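StiE protein (Stigmatella aurantiaca, PDB 6ECX) is a polyketide synthase whose O-methyltransferase domain, the part in this structure, binds S-adenosylmethionine and probably methylates an oxygen of the growing polyketide chain. Local coordinates at residues 232-237 with 285-290. Numbering follows the deposited sequence.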
loop_
_atom_site.group_PDB
_atom_site.type_symbol
_atom_site.label_atom_id
_atom_site.label_comp_id
_atom_site.label_asym_id
_atom_site.label_seq_id
_atom_site.Cartn_x
_atom_site.Cartn_y
_atom_site.Cartn_z
ATOM N N VAL A 232 -1.432 -12.276 1.944
ATOM C CA VAL A 232 -0.097 -12.655 2.394
ATOM C C VAL A 232 0.331 -11.706 3.515
ATOM O O VAL A 232 0.231 -10.479 3.380
ATOM C CB VAL A 232 0.911 -12.644 1.228
ATOM C CG1 VAL A 232 2.334 -12.887 1.741
ATOM C CG2 VAL A 232 0.549 -13.732 0.193
ATOM N N ASP A 233 0.819 -12.279 4.611
ATOM C CA ASP A 233 1.260 -11.534 5.779
ATOM C C ASP A 233 2.772 -11.354 5.672
ATOM O O ASP A 233 3.533 -12.320 5.808
ATOM C CB ASP A 233 0.867 -12.291 7.044
ATOM C CG ASP A 233 1.210 -11.544 8.313
ATOM O OD1 ASP A 233 1.833 -10.470 8.258
ATOM O OD2 ASP A 233 0.856 -12.057 9.386
ATOM N N VAL A 234 3.209 -10.125 5.414
ATOM C CA VAL A 234 4.631 -9.825 5.326
ATOM C C VAL A 234 5.113 -9.041 6.551
ATOM O O VAL A 234 6.142 -8.363 6.486
ATOM C CB VAL A 234 4.969 -9.088 4.019
ATOM C CG1 VAL A 234 4.650 -9.960 2.797
ATOM C CG2 VAL A 234 4.197 -7.774 3.926
ATOM N N SER A 235 4.379 -9.132 7.667
ATOM C CA SER A 235 4.763 -8.432 8.898
ATOM C C SER A 235 6.211 -8.710 9.279
ATOM O O SER A 235 6.957 -7.789 9.658
ATOM C CB SER A 235 3.845 -8.847 10.054
ATOM O OG SER A 235 2.489 -8.539 9.778
ATOM N N ASN A 236 6.623 -9.979 9.196
ATOM C CA ASN A 236 7.961 -10.361 9.646
ATOM C C ASN A 236 9.038 -9.738 8.767
ATOM O O ASN A 236 10.103 -9.340 9.261
ATOM C CB ASN A 236 8.096 -11.884 9.652
ATOM C CG ASN A 236 9.534 -12.340 9.870
ATOM O OD1 ASN A 236 10.028 -12.334 10.989
ATOM N ND2 ASN A 236 10.209 -12.729 8.790
ATOM N N GLU A 237 8.771 -9.640 7.463
ATOM C CA GLU A 237 9.771 -9.161 6.522
ATOM C C GLU A 237 9.813 -7.644 6.469
ATOM O O GLU A 237 10.874 -7.063 6.207
ATOM C CB GLU A 237 9.491 -9.728 5.129
ATOM C CG GLU A 237 9.716 -11.246 5.046
ATOM C CD GLU A 237 8.643 -12.053 5.764
ATOM O OE1 GLU A 237 7.488 -11.580 5.833
ATOM O OE2 GLU A 237 8.956 -13.160 6.257
ATOM N N TYR A 285 0.856 -6.459 8.645
ATOM C CA TYR A 285 0.961 -5.773 7.371
ATOM C C TYR A 285 0.589 -6.785 6.300
ATOM O O TYR A 285 1.274 -7.801 6.136
ATOM C CB TYR A 285 2.367 -5.234 7.161
ATOM C CG TYR A 285 2.514 -4.325 5.974
ATOM C CD1 TYR A 285 2.813 -4.836 4.725
ATOM C CD2 TYR A 285 2.373 -2.952 6.099
ATOM C CE1 TYR A 285 2.972 -4.023 3.635
ATOM C CE2 TYR A 285 2.521 -2.119 4.999
ATOM C CZ TYR A 285 2.825 -2.670 3.772
ATOM O OH TYR A 285 2.989 -1.872 2.675
ATOM N N VAL A 286 -0.505 -6.531 5.602
ATOM C CA VAL A 286 -1.174 -7.574 4.828
ATOM C C VAL A 286 -1.303 -7.120 3.385
ATOM O O VAL A 286 -1.601 -5.952 3.116
ATOM C CB VAL A 286 -2.555 -7.908 5.428
ATOM C CG1 VAL A 286 -3.287 -8.899 4.536
ATOM C CG2 VAL A 286 -2.387 -8.470 6.854
ATOM N N LEU A 287 -1.070 -8.043 2.454
ATOM C CA LEU A 287 -1.179 -7.760 1.031
ATOM C C LEU A 287 -2.436 -8.493 0.539
ATOM O O LEU A 287 -2.430 -9.721 0.385
ATOM C CB LEU A 287 0.088 -8.204 0.299
ATOM C CG LEU A 287 1.428 -7.800 0.945
ATOM C CD1 LEU A 287 2.611 -8.354 0.166
ATOM C CD2 LEU A 287 1.551 -6.284 1.078
ATOM N N PHE A 288 -3.505 -7.721 0.312
ATOM C CA PHE A 288 -4.831 -8.231 -0.008
ATOM C C PHE A 288 -4.952 -8.455 -1.512
ATOM O O PHE A 288 -4.560 -7.594 -2.308
ATOM C CB PHE A 288 -5.929 -7.245 0.402
ATOM C CG PHE A 288 -5.960 -6.890 1.878
ATOM C CD1 PHE A 288 -5.086 -5.939 2.402
ATOM C CD2 PHE A 288 -6.923 -7.437 2.713
ATOM C CE1 PHE A 288 -5.145 -5.586 3.741
ATOM C CE2 PHE A 288 -6.996 -7.091 4.049
ATOM C CZ PHE A 288 -6.102 -6.164 4.570
ATOM N N HIS A 289 -5.533 -9.586 -1.900
ATOM C CA HIS A 289 -6.019 -9.772 -3.265
ATOM C C HIS A 289 -7.527 -9.992 -3.200
ATOM O O HIS A 289 -7.986 -10.975 -2.608
ATOM C CB HIS A 289 -5.331 -10.949 -3.960
ATOM C CG HIS A 289 -5.700 -11.091 -5.405
ATOM N ND1 HIS A 289 -6.713 -11.918 -5.838
ATOM C CD2 HIS A 289 -5.212 -10.485 -6.514
ATOM C CE1 HIS A 289 -6.832 -11.825 -7.150
ATOM N NE2 HIS A 289 -5.927 -10.966 -7.587
ATOM N N VAL A 290 -8.282 -9.086 -3.813
ATOM C CA VAL A 290 -9.730 -8.987 -3.674
ATOM C C VAL A 290 -10.343 -8.992 -5.071
ATOM O O VAL A 290 -9.773 -8.420 -6.008
ATOM C CB VAL A 290 -10.097 -7.694 -2.909
ATOM C CG1 VAL A 290 -11.608 -7.489 -2.797
ATOM C CG2 VAL A 290 -9.410 -7.694 -1.511
#
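Val-232 and Leu-287 face each other as a hydrogen-bonded antiparallel pair: Leu-287 N donates to Val-232 O over 2.9 Å, and Val-232 N returns a longer bond to Leu-287 O, which also accepts from Arg-82. One step on, Asp-233 and Val-286 make the non-hydrogen-bonded pair, and Val-234 N reaches Tyr-285 O (3.1 Å). Strand 226-233 has by then ended, and a side chain replaces the backbone: Tyr-285 N gives its hydrogen to Ser-235 OG at 2.9 Å, with an N-H...O angle of 156°.

That hydroxyl in turn donates a short 2.5 Å hydrogen bond to the syn lone pair of Asp-233 OD1. Ser-235 N meets the same oxygen on its anti side, tilted 31° out of the carboxylate plane, closing an Asx turn as helix 235-242 begins. With CG anti to the backbone N (chi1 -176°), the Asp-233 carboxylate lies where both donors can reach it.

Apolar contact gathers on Val-234. Its CG2 presses on the edge of the Tyr-285 ring, near the ring plane, 3.3 Å from CD1, while its CG1 lies 3.7 Å from Leu-287 CD1. Leu-76 of helix 64-80 touches both Tyr-285 and Leu-287, and the Tyr-285 hydroxyl bonds to Glu-164.

Strand 283-292 is the reversed strand of the Rossmann-like methyltransferase sheet, between 187-196 and 226-233, with the Tyr-285 side chain about 7 Å from bound S-adenosylmethionine. The relay through Ser-235 OG to Asp-233 OD1 implies that Tyr-285 N, beyond the end of strand 226-233, is satisfied by the first side chain of helix 235-242, with the carboxylate probably polarising the hydroxyl.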